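Local structure of 16S rRNA (guanine(1405)-N(7))-methyltransferase (6PI9) at residues 96-101 with 248-253; 210-215 with 252-257; 118-123 with 180-185; 70-75 with 84-89. The protein probably methylates the N7 position of guanine 1405 in 16S ribosomal RNA, using S-adenosyl-L-methionine as methyl donor, and so confers resistance to various aminoglycosides. All blocks are in the same frame, centred on the assembly; numbering follows the deposited sequence.

Contact 1 (96-101 with 248-253). With SAH (S-adenosyl-L-homocysteine), chain B.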
loop_
_atom_site.group_PDB
_atom_site.type_symbol
_atom_site.label_atom_id
_atom_site.label_comp_id
_atom_site.label_asym_id
_atom_site.label_seq_id
_atom_site.Cartn_x
_atom_site.Cartn_y
_atom_site.Cartn_z
ATOM N N ARG A 96 -1.240 13.586 4.184
ATOM C CA ARG A 96 -0.783 14.711 4.997
ATOM C C ARG A 96 -1.602 15.993 4.819
ATOM O O ARG A 96 -1.574 16.846 5.719
ATOM C CB ARG A 96 0.689 15.018 4.676
ATOM C CG ARG A 96 1.429 15.860 5.717
ATOM C CD ARG A 96 2.929 15.836 5.451
ATOM N NE ARG A 96 3.467 14.474 5.592
ATOM C CZ ARG A 96 3.875 13.711 4.587
ATOM N NH1 ARG A 96 3.873 14.175 3.328
ATOM N NH2 ARG A 96 4.365 12.488 4.850
ATOM N N LEU A 97 -2.305 16.156 3.684
ATOM C CA LEU A 97 -3.012 17.408 3.391
ATOM C C LEU A 97 -3.947 17.880 4.498
ATOM O O LEU A 97 -3.897 19.071 4.855
ATOM C CB LEU A 97 -3.806 17.257 2.095
ATOM C CG LEU A 97 -2.995 17.315 0.835
ATOM C CD1 LEU A 97 -3.884 16.877 -0.308
ATOM C CD2 LEU A 97 -2.526 18.730 0.664
ATOM N N PRO A 98 -4.845 17.056 5.034
ATOM C CA PRO A 98 -5.777 17.596 6.039
ATOM C C PRO A 98 -5.102 18.050 7.328
ATOM O O PRO A 98 -5.598 18.978 7.979
ATOM C CB PRO A 98 -6.757 16.434 6.265
ATOM C CG PRO A 98 -6.071 15.233 5.818
ATOM C CD PRO A 98 -5.167 15.663 4.687
ATOM N N GLY A 99 -3.973 17.455 7.713
ATOM C CA GLY A 99 -3.245 17.921 8.872
ATOM C C GLY A 99 -2.091 18.851 8.574
ATOM O O GLY A 99 -1.319 19.163 9.492
ATOM N N ALA A 100 -1.952 19.322 7.328
ATOM C CA ALA A 100 -0.754 20.057 6.942
ATOM C C ALA A 100 -0.539 21.289 7.805
ATOM O O ALA A 100 0.596 21.596 8.180
ATOM C CB ALA A 100 -0.835 20.452 5.467
ATOM N N ASP A 101 -1.604 22.019 8.115
ATOM C CA ASP A 101 -1.447 23.203 8.951
ATOM C C ASP A 101 -0.872 22.823 10.311
ATOM O O ASP A 101 0.196 23.307 10.708
ATOM C CB ASP A 101 -2.778 23.931 9.087
ATOM C CG ASP A 101 -3.201 24.606 7.794
ATOM O OD1 ASP A 101 -2.312 25.004 7.008
ATOM O OD2 ASP A 101 -4.429 24.754 7.579
ATOM N N THR A 248 1.801 12.849 17.099
ATOM C CA THR A 248 1.108 12.270 15.944
ATOM C C THR A 248 0.125 13.255 15.303
ATOM O O THR A 248 -0.755 13.777 15.985
ATOM C CB THR A 248 0.379 10.991 16.359
ATOM O OG1 THR A 248 1.354 10.039 16.808
ATOM C CG2 THR A 248 -0.396 10.377 15.193
ATOM N N VAL A 249 0.252 13.452 13.982
ATOM C CA VAL A 249 -0.526 14.411 13.167
ATOM C C VAL A 249 -1.119 13.638 11.992
ATOM O O VAL A 249 -0.370 13.198 11.112
ATOM C CB VAL A 249 0.354 15.548 12.615
ATOM C CG1 VAL A 249 -0.515 16.650 11.998
ATOM C CG2 VAL A 249 1.349 16.078 13.650
ATOM N N SER A 250 -2.433 13.454 11.972
ATOM C CA SER A 250 -3.130 12.945 10.780
ATOM C C SER A 250 -2.589 11.578 10.316
ATOM O O SER A 250 -2.250 11.360 9.143
ATOM C CB SER A 250 -3.069 13.990 9.660
ATOM O OG SER A 250 -3.584 13.483 8.443
ATOM N N ASP A 251 -2.536 10.642 11.265
ATOM C CA ASP A 251 -2.064 9.262 11.080
ATOM C C ASP A 251 -0.605 9.215 10.648
ATOM O O ASP A 251 -0.208 8.307 9.906
ATOM C CB ASP A 251 -2.936 8.467 10.095
ATOM C CG ASP A 251 -4.322 8.063 10.701
ATOM O OD1 ASP A 251 -5.329 8.374 10.035
ATOM O OD2 ASP A 251 -4.397 7.422 11.806
ATOM N N GLU A 252 0.191 10.202 11.085
ATOM C CA GLU A 252 1.639 10.184 10.893
ATOM C C GLU A 252 2.282 10.372 12.260
ATOM O O GLU A 252 2.044 11.390 12.904
ATOM C CB GLU A 252 2.068 11.308 9.911
ATOM C CG GLU A 252 3.559 11.275 9.570
ATOM C CD GLU A 252 3.887 12.169 8.386
ATOM O OE1 GLU A 252 3.116 13.099 8.120
ATOM O OE2 GLU A 252 4.889 11.922 7.696
ATOM N N LEU A 253 3.084 9.396 12.697
ATOM C CA LEU A 253 3.880 9.540 13.919
ATOM C C LEU A 253 5.171 10.273 13.578
ATOM O O LEU A 253 5.949 9.782 12.749
ATOM C CB LEU A 253 4.213 8.163 14.492
ATOM C CG LEU A 253 5.283 8.075 15.619
ATOM C CD1 LEU A 253 4.849 8.809 16.890
ATOM C CD2 LEU A 253 5.551 6.575 15.856
HETATM N N SAH B . 8.537 11.174 2.047
HETATM C CA SAH B . 7.389 11.333 1.127
HETATM C CB SAH B . 7.110 10.037 0.387
HETATM C CG SAH B . 6.918 8.753 1.246
HETATM S SD SAH B . 6.304 7.348 0.205
HETATM C C SAH B . 6.128 11.772 1.896
HETATM O O SAH B . 6.076 11.482 3.109
HETATM O OXT SAH B . 5.176 12.347 1.330
HETATM C "C5'" SAH B . 7.886 6.409 0.068
HETATM C "C4'" SAH B . 8.845 6.967 -1.025
HETATM O "O4'" SAH B . 10.129 6.315 -0.919
HETATM C "C3'" SAH B . 8.401 6.853 -2.512
HETATM O "O3'" SAH B . 8.396 8.151 -3.139
HETATM C "C2'" SAH B . 9.454 5.966 -3.174
HETATM O "O2'" SAH B . 9.718 6.438 -4.498
HETATM C "C1'" SAH B . 10.656 6.233 -2.256
HETATM N N9 SAH B . 11.615 5.147 -2.192
HETATM C C8 SAH B . 11.358 3.831 -1.902
HETATM N N7 SAH B . 12.557 3.180 -1.822
HETATM C C5 SAH B . 13.547 4.080 -2.124
HETATM C C6 SAH B . 14.914 3.988 -2.250
HETATM N N6 SAH B . 15.562 2.847 -2.141
HETATM N N1 SAH B . 15.628 5.150 -2.488
HETATM C C2 SAH B . 15.004 6.334 -2.692
HETATM N N3 SAH B . 13.643 6.451 -2.589
HETATM C C4 SAH B . 12.958 5.308 -2.305
#
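NH2 of R96 is shared between two carboxylates, donating to O of S-adenosyl-L-homocysteine at 2.6 Å and to OE2 of E252 at 2.9 Å. NE and NH1 each add one bond. NE reaches OE1 of E252 at 2.9 Å with an N-H...O angle of 161°, and NH1 meets the second carboxylate oxygen of the ligand, OXT, at 3.0 Å. E252 is therefore gripped side-on, one oxygen by NE and the other by NH2. OE1 uses its syn lone pair, whereas OE2 is met on the syn side but 32° out of the carboxylate plane, in keeping with the 38° between the guanidinium and carboxylate planes. The R96 chain leaves the backbone with CG anti to N and bends at chi3, which sets NE facing E252. OE2 also accepts from the hydroxyl of T212, and the ammonium of K184 lies close to NH2, a like charge that the two carboxylates would be expected to offset. Beside the salt bridge the backbones close up: G99, with no side chain, brings its CA 4.0 Å from CB of S250, and CG1 of V249 packs on O of G99 at 3.6 Å. OG of S250 is hydrogen-bonded to O of E95. Here a second-shell glutamate, carried at the start of strand 252-259, holds a first-shell arginine against the amino-acid end of the cofactor product, within the S-adenosylmethionine pocket of a Rossmann-like methyltransferase.

Contact 2 (210-215 with 252-257)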
loop_
_atom_site.group_PDB
_atom_site.type_symbol
_atom_site.label_atom_id
_atom_site.label_comp_id
_atom_site.label_asym_id
_atom_site.label_seq_id
_atom_site.Cartn_x
_atom_site.Cartn_y
_atom_site.Cartn_z
ATOM N N VAL A 210 13.805 14.971 10.754
ATOM C CA VAL A 210 12.376 14.728 10.994
ATOM C C VAL A 210 12.094 13.351 10.468
ATOM O O VAL A 210 12.239 13.115 9.265
ATOM C CB VAL A 210 11.491 15.766 10.285
ATOM C CG1 VAL A 210 9.993 15.448 10.533
ATOM C CG2 VAL A 210 11.859 17.166 10.782
ATOM N N VAL A 211 11.709 12.424 11.344
ATOM C CA VAL A 211 11.531 11.016 10.954
ATOM C C VAL A 211 10.092 10.655 11.239
ATOM O O VAL A 211 9.606 10.927 12.343
ATOM C CB VAL A 211 12.469 10.086 11.755
ATOM C CG1 VAL A 211 12.196 8.579 11.424
ATOM C CG2 VAL A 211 13.968 10.494 11.573
ATOM N N THR A 212 9.366 10.136 10.247
ATOM C CA THR A 212 7.961 9.860 10.503
ATOM C C THR A 212 7.560 8.458 10.073
ATOM O O THR A 212 8.176 7.828 9.206
ATOM C CB THR A 212 7.016 10.841 9.818
ATOM O OG1 THR A 212 6.922 10.486 8.434
ATOM C CG2 THR A 212 7.524 12.263 9.994
ATOM N N PHE A 213 6.438 8.004 10.654
ATOM C CA PHE A 213 5.940 6.660 10.343
ATOM C C PHE A 213 4.435 6.731 10.126
ATOM O O PHE A 213 3.755 7.507 10.785
ATOM C CB PHE A 213 6.186 5.681 11.526
ATOM C CG PHE A 213 7.641 5.510 11.852
ATOM C CD1 PHE A 213 8.373 4.490 11.245
ATOM C CD2 PHE A 213 8.283 6.374 12.759
ATOM C CE1 PHE A 213 9.752 4.328 11.545
ATOM C CE2 PHE A 213 9.664 6.236 13.060
ATOM C CZ PHE A 213 10.405 5.194 12.449
ATOM N N PRO A 214 3.898 5.922 9.232
ATOM C CA PRO A 214 2.441 5.885 9.096
ATOM C C PRO A 214 1.832 5.118 10.261
ATOM O O PRO A 214 2.363 4.097 10.704
ATOM C CB PRO A 214 2.222 5.157 7.767
ATOM C CG PRO A 214 3.487 4.241 7.647
ATOM C CD PRO A 214 4.615 4.965 8.363
ATOM N N THR A 215 0.754 5.632 10.793
ATOM C CA THR A 215 -0.023 4.881 11.771
ATOM C C THR A 215 -1.222 4.385 10.982
ATOM O O THR A 215 -2.154 5.145 10.701
ATOM C CB THR A 215 -0.434 5.732 12.969
ATOM O OG1 THR A 215 -1.571 6.526 12.602
ATOM C CG2 THR A 215 0.712 6.643 13.433
ATOM N N GLU A 252 0.191 10.202 11.085
ATOM C CA GLU A 252 1.639 10.184 10.893
ATOM C C GLU A 252 2.282 10.372 12.260
ATOM O O GLU A 252 2.044 11.390 12.904
ATOM C CB GLU A 252 2.068 11.308 9.911
ATOM C CG GLU A 252 3.559 11.275 9.570
ATOM C CD GLU A 252 3.887 12.169 8.386
ATOM O OE1 GLU A 252 3.116 13.099 8.120
ATOM O OE2 GLU A 252 4.889 11.922 7.696
ATOM N N LEU A 253 3.084 9.396 12.697
ATOM C CA LEU A 253 3.880 9.540 13.919
ATOM C C LEU A 253 5.171 10.273 13.578
ATOM O O LEU A 253 5.949 9.782 12.749
ATOM C CB LEU A 253 4.213 8.163 14.492
ATOM C CG LEU A 253 5.283 8.075 15.619
ATOM C CD1 LEU A 253 4.849 8.809 16.890
ATOM C CD2 LEU A 253 5.551 6.575 15.856
ATOM N N VAL A 254 5.416 11.413 14.235
ATOM C CA VAL A 254 6.500 12.329 13.857
ATOM C C VAL A 254 7.496 12.410 15.014
ATOM O O VAL A 254 7.098 12.618 16.145
ATOM C CB VAL A 254 5.974 13.749 13.547
ATOM C CG1 VAL A 254 7.172 14.685 13.101
ATOM C CG2 VAL A 254 4.859 13.721 12.491
ATOM N N TYR A 255 8.781 12.258 14.707
ATOM C CA TYR A 255 9.892 12.415 15.644
ATOM C C TYR A 255 10.771 13.578 15.200
ATOM O O TYR A 255 11.181 13.635 14.038
ATOM C CB TYR A 255 10.805 11.186 15.637
ATOM C CG TYR A 255 10.223 9.998 16.364
ATOM C CD1 TYR A 255 10.433 9.817 17.717
ATOM C CD2 TYR A 255 9.474 9.047 15.677
ATOM C CE1 TYR A 255 9.890 8.691 18.377
ATOM C CE2 TYR A 255 8.935 7.949 16.340
ATOM C CZ TYR A 255 9.144 7.782 17.649
ATOM O OH TYR A 255 8.609 6.665 18.286
ATOM N N LEU A 256 11.099 14.473 16.130
ATOM C CA LEU A 256 12.095 15.513 15.881
ATOM C C LEU A 256 13.385 15.058 16.555
ATOM O O LEU A 256 13.405 14.834 17.770
ATOM C CB LEU A 256 11.613 16.852 16.463
ATOM C CG LEU A 256 10.211 17.322 16.029
ATOM C CD1 LEU A 256 9.864 18.722 16.631
ATOM C CD2 LEU A 256 10.084 17.326 14.501
ATOM N N VAL A 257 14.448 14.941 15.788
ATOM C CA VAL A 257 15.642 14.227 16.200
ATOM C C VAL A 257 16.828 15.163 16.067
ATOM O O VAL A 257 16.994 15.815 15.032
ATOM C CB VAL A 257 15.843 12.978 15.334
ATOM C CG1 VAL A 257 17.134 12.268 15.686
ATOM C CG2 VAL A 257 14.615 12.076 15.462
#
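T212 and V254 face each other as a non-hydrogen-bonded pair, and the threonine side chain shows how one branched residue can serve two neighbours. Its CB is 3.2 Å from OE2 of E252 and nearly as close to O of L253. OG1 sits between the backbone N and the carbonyl carbon (chi1 78°) and donates to OE2 of E252 at 2.6 Å, meeting the anti lone pair of that oxygen and leaving its syn side to R96. The remaining branch, CG2, lies beside V254 and touches its CG2 at 3.9 Å, the two side chains pointing the same way. OG1 also has the backbone N of K184 as a partner, so the buried hydroxyl links three stretches of chain.

The strands run antiparallel, 161° between their directions. V211 with Y255 and F213 with L253 are the hydrogen-bonded pairs, each joined by two backbone bonds; that from N of Y255 to O of V211 is 2.8 Å long. On the face bearing these four residues, CE2 of F213 approaches CE2 of Y255 at 3.8 Å as their side chains cross obliquely. On the T212 face, V210 packs CG1 on CG1 of V254 at 3.9 Å.

Helix 225-236 lies against the aromatic face, where F233 meets both rings, while V107, F110 and W103 of helix 100-111 approach the other. Strands 179-183 and 241-248 flank the pair within the sheet.

Contact 3 (118-123 with 180-185). With SAH (S-adenosyl-L-homocysteine), chain B.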
loop_
_atom_site.group_PDB
_atom_site.type_symbol
_atom_site.label_atom_id
_atom_site.label_comp_id
_atom_site.label_asym_id
_atom_site.label_seq_id
_atom_site.Cartn_x
_atom_site.Cartn_y
_atom_site.Cartn_z
ATOM N N LEU A 118 16.972 18.745 3.199
ATOM C CA LEU A 118 17.000 17.577 2.318
ATOM C C LEU A 118 15.700 16.805 2.527
ATOM O O LEU A 118 15.342 16.546 3.657
ATOM C CB LEU A 118 18.152 16.656 2.698
ATOM C CG LEU A 118 19.548 17.242 2.746
ATOM C CD1 LEU A 118 20.516 16.084 2.967
ATOM C CD2 LEU A 118 19.840 18.005 1.479
ATOM N N ASP A 119 15.007 16.419 1.458
ATOM C CA ASP A 119 13.752 15.654 1.611
ATOM C C ASP A 119 14.029 14.288 0.989
ATOM O O ASP A 119 14.071 14.173 -0.232
ATOM C CB ASP A 119 12.607 16.388 0.919
ATOM C CG ASP A 119 11.255 15.835 1.244
ATOM O OD1 ASP A 119 11.151 14.684 1.769
ATOM O OD2 ASP A 119 10.274 16.591 0.962
ATOM N N LEU A 120 14.242 13.249 1.826
ATOM C CA LEU A 120 14.782 11.977 1.336
ATOM C C LEU A 120 13.609 11.084 0.993
ATOM O O LEU A 120 12.690 10.951 1.806
ATOM C CB LEU A 120 15.631 11.267 2.390
ATOM C CG LEU A 120 17.115 11.562 2.500
ATOM C CD1 LEU A 120 17.259 12.975 2.904
ATOM C CD2 LEU A 120 17.724 10.676 3.575
ATOM N N ALA A 121 13.625 10.524 -0.212
ATOM C CA ALA A 121 12.487 9.789 -0.731
ATOM C C ALA A 121 11.277 10.708 -0.715
ATOM O O ALA A 121 10.258 10.443 -0.093
ATOM C CB ALA A 121 12.232 8.516 0.088
ATOM N N CYS A 122 11.413 11.818 -1.452
ATOM C CA CYS A 122 10.593 13.004 -1.260
ATOM C C CYS A 122 9.198 12.871 -1.829
ATOM O O CYS A 122 8.310 13.602 -1.387
ATOM C CB CYS A 122 11.271 14.234 -1.900
ATOM S SG CYS A 122 11.496 14.113 -3.707
ATOM N N GLY A 123 8.986 11.947 -2.769
ATOM C CA GLY A 123 7.691 11.885 -3.435
ATOM C C GLY A 123 7.324 13.240 -3.988
ATOM O O GLY A 123 8.142 13.905 -4.610
ATOM N N ALA A 180 17.152 17.236 7.656
ATOM C CA ALA A 180 16.743 16.248 6.677
ATOM C C ALA A 180 15.448 15.595 7.122
ATOM O O ALA A 180 15.224 15.389 8.320
ATOM C CB ALA A 180 17.763 15.128 6.463
ATOM N N LEU A 181 14.592 15.338 6.138
ATOM C CA LEU A 181 13.279 14.759 6.354
ATOM C C LEU A 181 13.375 13.330 5.875
ATOM O O LEU A 181 13.895 13.088 4.784
ATOM C CB LEU A 181 12.204 15.504 5.557
ATOM C CG LEU A 181 12.256 17.036 5.646
ATOM C CD1 LEU A 181 11.139 17.663 4.804
ATOM C CD2 LEU A 181 12.103 17.516 7.126
ATOM N N LEU A 182 12.951 12.387 6.732
ATOM C CA LEU A 182 12.869 10.961 6.408
ATOM C C LEU A 182 11.443 10.563 6.728
ATOM O O LEU A 182 11.171 9.955 7.794
ATOM C CB LEU A 182 13.867 10.144 7.234
ATOM C CG LEU A 182 15.338 10.460 6.863
ATOM C CD1 LEU A 182 15.800 11.671 7.683
ATOM C CD2 LEU A 182 16.236 9.250 7.228
ATOM N N MET A 183 10.511 10.928 5.841
ATOM C CA MET A 183 9.093 10.836 6.171
ATOM C C MET A 183 8.519 9.578 5.511
ATOM O O MET A 183 8.645 9.408 4.283
ATOM C CB MET A 183 8.399 12.126 5.715
ATOM C CG MET A 183 8.873 13.337 6.541
ATOM S SD MET A 183 8.441 14.912 5.709
ATOM C CE MET A 183 6.660 14.742 5.546
ATOM N N LYS A 184 7.903 8.704 6.330
ATOM C CA LYS A 184 7.285 7.457 5.864
ATOM C C LYS A 184 8.256 6.653 5.023
ATOM O O LYS A 184 7.909 6.083 3.965
ATOM C CB LYS A 184 6.012 7.780 5.082
ATOM C CG LYS A 184 4.964 8.398 6.030
ATOM C CD LYS A 184 3.741 8.913 5.154
ATOM C CE LYS A 184 2.625 9.520 6.064
ATOM N NZ LYS A 184 1.605 10.203 5.143
ATOM N N LEU A 185 9.479 6.632 5.473
ATOM C CA LEU A 185 10.578 6.076 4.696
ATOM C C LEU A 185 11.278 4.918 5.384
ATOM O O LEU A 185 11.593 3.928 4.739
ATOM C CB LEU A 185 11.611 7.191 4.437
ATOM C CG LEU A 185 12.970 6.666 3.947
ATOM C CD1 LEU A 185 12.812 5.990 2.581
ATOM C CD2 LEU A 185 13.919 7.862 3.820
HETATM N N SAH B . 8.537 11.174 2.047
HETATM C CA SAH B . 7.389 11.333 1.127
HETATM C CB SAH B . 7.110 10.037 0.387
HETATM C CG SAH B . 6.918 8.753 1.246
HETATM S SD SAH B . 6.304 7.348 0.205
HETATM C C SAH B . 6.128 11.772 1.896
HETATM O O SAH B . 6.076 11.482 3.109
HETATM O OXT SAH B . 5.176 12.347 1.330
HETATM C "C5'" SAH B . 7.886 6.409 0.068
HETATM C "C4'" SAH B . 8.845 6.967 -1.025
HETATM O "O4'" SAH B . 10.129 6.315 -0.919
HETATM C "C3'" SAH B . 8.401 6.853 -2.512
HETATM O "O3'" SAH B . 8.396 8.151 -3.139
HETATM C "C2'" SAH B . 9.454 5.966 -3.174
HETATM O "O2'" SAH B . 9.718 6.438 -4.498
HETATM C "C1'" SAH B . 10.656 6.233 -2.256
HETATM N N9 SAH B . 11.615 5.147 -2.192
HETATM C C8 SAH B . 11.358 3.831 -1.902
HETATM N N7 SAH B . 12.557 3.180 -1.822
HETATM C C5 SAH B . 13.547 4.080 -2.124
HETATM C C6 SAH B . 14.914 3.988 -2.250
HETATM N N6 SAH B . 15.562 2.847 -2.141
HETATM N N1 SAH B . 15.628 5.150 -2.488
HETATM C C2 SAH B . 15.004 6.334 -2.692
HETATM N N3 SAH B . 13.643 6.451 -2.589
HETATM C C4 SAH B . 12.958 5.308 -2.305
HETATM O O HOH W 1 11.190 12.379 3.468
#
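L120 and L182 lie side by side, pointing the same way from neighbouring parallel strands, with CD2 of L120 4.1 Å from CG of L182. The other methyl of L120, CD1, touches CB of A180. On the reverse face, D119 and L181 are instead set at a slant to each other, and CD1 of L181 rests 4.0 Å from CG of the aspartate, whose OD2 is bonded to ND2 of N125.

Two backbone bonds join 118-123 to 180-185: N of L181 to O of L118, and N of L120 to O of L181 at 3.0 Å. These are central strands of a Rossmann-like methyltransferase sheet, and the ligand lies at their carboxyl ends, where the first strand passes into the turn through A121 and G123. There the strands part, and the amino nitrogen of S-adenosyl-L-homocysteine bridges them, donating to O of A121 at 2.8 Å and to O of M183 at 2.9 Å. A water between the strands accepts from N of M183 and, weakly, from the ligand's amino N. It also lies within bonding distance of OD1 of D119 and of O of L120 (2.7 Å), though it has more acceptors near it than protons. L185 packs on the turn: chi1 (165°) puts CG anti to the backbone N, and chi2 (64°) then carries CD1 to 3.6 Å from CB of A121, which also lies 3.2 Å from O4' of the ligand ribose.

Contact 4 (70-75 with 84-89)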
loop_
_atom_site.group_PDB
_atom_site.type_symbol
_atom_site.label_atom_id
_atom_site.label_comp_id
_atom_site.label_asym_id
_atom_site.label_seq_id
_atom_site.Cartn_x
_atom_site.Cartn_y
_atom_site.Cartn_z
ATOM N N ALA A 70 -0.867 18.543 -15.173
ATOM C CA ALA A 70 -1.792 19.553 -15.682
ATOM C C ALA A 70 -2.409 20.378 -14.562
ATOM O O ALA A 70 -2.700 21.565 -14.755
ATOM C CB ALA A 70 -2.883 18.879 -16.510
ATOM N N LEU A 71 -2.613 19.772 -13.388
ATOM C CA LEU A 71 -3.151 20.508 -12.245
ATOM C C LEU A 71 -2.160 21.551 -11.733
ATOM O O LEU A 71 -2.535 22.702 -11.473
ATOM C CB LEU A 71 -3.520 19.532 -11.129
ATOM C CG LEU A 71 -4.812 18.760 -11.358
ATOM C CD1 LEU A 71 -5.023 17.779 -10.221
ATOM C CD2 LEU A 71 -5.966 19.744 -11.490
ATOM N N LEU A 72 -0.891 21.163 -11.569
ATOM C CA LEU A 72 0.109 22.099 -11.066
ATOM C C LEU A 72 0.322 23.264 -12.027
ATOM O O LEU A 72 0.725 24.355 -11.603
ATOM C CB LEU A 72 1.428 21.370 -10.807
ATOM C CG LEU A 72 1.394 20.401 -9.614
ATOM C CD1 LEU A 72 2.534 19.420 -9.686
ATOM C CD2 LEU A 72 1.430 21.166 -8.289
ATOM N N ALA A 73 0.065 23.048 -13.320
ATOM C CA ALA A 73 0.140 24.142 -14.284
ATOM C C ALA A 73 -0.955 25.169 -14.030
ATOM O O ALA A 73 -0.740 26.379 -14.188
ATOM C CB ALA A 73 0.043 23.589 -15.706
ATOM N N ARG A 74 -2.140 24.704 -13.638
ATOM C CA ARG A 74 -3.222 25.615 -13.308
ATOM C C ARG A 74 -2.992 26.323 -11.982
ATOM O O ARG A 74 -3.596 27.373 -11.742
ATOM C CB ARG A 74 -4.536 24.850 -13.276
ATOM C CG ARG A 74 -4.697 23.910 -14.441
ATOM C CD ARG A 74 -5.892 23.029 -14.238
ATOM N NE ARG A 74 -7.083 23.647 -14.799
ATOM C CZ ARG A 74 -7.928 23.022 -15.608
ATOM N NH1 ARG A 74 -7.701 21.757 -15.939
ATOM N NH2 ARG A 74 -8.997 23.651 -16.086
ATOM N N TRP A 75 -2.136 25.773 -11.118
ATOM C CA TRP A 75 -1.862 26.422 -9.842
ATOM C C TRP A 75 -0.919 27.607 -10.015
ATOM O O TRP A 75 -1.082 28.636 -9.346
ATOM C CB TRP A 75 -1.289 25.415 -8.839
ATOM C CG TRP A 75 -0.959 26.040 -7.525
ATOM C CD1 TRP A 75 -1.816 26.702 -6.700
ATOM C CD2 TRP A 75 0.321 26.072 -6.886
ATOM N NE1 TRP A 75 -1.151 27.143 -5.585
ATOM C CE2 TRP A 75 0.163 26.767 -5.672
ATOM C CE3 TRP A 75 1.587 25.575 -7.219
ATOM C CZ2 TRP A 75 1.223 26.985 -4.792
ATOM C CZ3 TRP A 75 2.637 25.793 -6.346
ATOM C CH2 TRP A 75 2.449 26.493 -5.148
ATOM N N ALA A 84 -4.003 21.769 -4.018
ATOM C CA ALA A 84 -4.505 20.673 -3.199
ATOM C C ALA A 84 -4.890 19.479 -4.060
ATOM O O ALA A 84 -4.668 18.328 -3.661
ATOM C CB ALA A 84 -5.709 21.137 -2.362
ATOM N N ALA A 85 -5.442 19.737 -5.246
ATOM C CA ALA A 85 -5.885 18.652 -6.114
ATOM C C ALA A 85 -4.709 17.847 -6.661
ATOM O O ALA A 85 -4.824 16.631 -6.859
ATOM C CB ALA A 85 -6.731 19.215 -7.257
ATOM N N ALA A 86 -3.576 18.500 -6.928
ATOM C CA ALA A 86 -2.420 17.770 -7.439
ATOM C C ALA A 86 -1.764 16.957 -6.334
ATOM O O ALA A 86 -1.505 15.755 -6.494
ATOM C CB ALA A 86 -1.421 18.744 -8.053
ATOM N N LEU A 87 -1.478 17.608 -5.204
ATOM C CA LEU A 87 -0.803 16.939 -4.104
ATOM C C LEU A 87 -1.618 15.764 -3.582
ATOM O O LEU A 87 -1.045 14.838 -2.988
ATOM C CB LEU A 87 -0.516 17.959 -3.001
ATOM C CG LEU A 87 0.591 18.954 -3.342
ATOM C CD1 LEU A 87 0.618 20.145 -2.362
ATOM C CD2 LEU A 87 1.942 18.230 -3.387
ATOM N N SER A 88 -2.937 15.770 -3.823
ATOM C CA SER A 88 -3.821 14.656 -3.491
ATOM C C SER A 88 -3.562 13.415 -4.344
ATOM O O SER A 88 -4.153 12.369 -4.061
ATOM C CB SER A 88 -5.297 15.067 -3.638
ATOM O OG SER A 88 -5.567 15.639 -4.909
ATOM N N LEU A 89 -2.716 13.493 -5.372
ATOM C CA LEU A 89 -2.524 12.385 -6.305
ATOM C C LEU A 89 -1.341 11.483 -5.959
ATOM O O LEU A 89 -1.180 10.429 -6.595
ATOM C CB LEU A 89 -2.368 12.922 -7.733
ATOM C CG LEU A 89 -3.675 13.004 -8.524
ATOM C CD1 LEU A 89 -4.811 13.744 -7.788
ATOM C CD2 LEU A 89 -3.410 13.649 -9.867
#
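L71 and L72 of helix 63-75 pack on A85 and A86 of the short helix 83-87, the packing of two consecutive helices in the Rossmann-like methyltransferase, in which two bulky side chains meet two small ones. A86 stands between the leucines. Its CB is 3.8 Å from CB of L71 and 3.6 Å from CG of L72, and CD2 of L72 lies almost as near. Since alanine offers a single methyl, the backbones can come close, with CA of L71 5.6 Å from CA of A86.

L71 reaches further along the second helix. Its CG is anti to the carbonyl carbon (chi1 -76°), and from there CD1 extends over the A85 peptide, 3.7 Å from CB of A85. The contact is wholly apolar in its side chains; CD1 of L71 is also 3.6 Å from O of A85.

Outside this first shell, L72 is backed by I127 of helix 125-131, T153 of helix 144-157 and L83, so it forms the inward part of the seam. L71, partly exposed, has A82 of the connecting loop beside it. W75, one turn on, packs on L83 and makes a cation-pi contact with R157. Beyond L89 the chain runs into H90, the first of several residues predicted to bind S-adenosyl-L-methionine. L89 itself makes the last touch on the helix 63-75 side, its CD2 lying 4.4 Å from CD1 of L71.

How the contacts relate
Contact 4 closes first along the chain, before contact 1 opens; contact 3 is nested inside the long loop that contact 1 closes, and contact 2 ends on the same strand as contact 1. Contacts 2 and 3, centres about 11 Å apart, occupy neighbouring strands of one mixed sheet. Contact 1 joins the beginning of strand 252-259, next to the outermost strand 241-248, to the residues leading into helix 100-111. Contacts 1 and 3, about 15 Å apart between centres, hold the carboxylate and the amino group of the ligand, while contact 2 ties the strand carrying E252 into the sheet. Contact 4 is remote, about 25 Å from contact 2 between centres, yet L97 packs against its second segment.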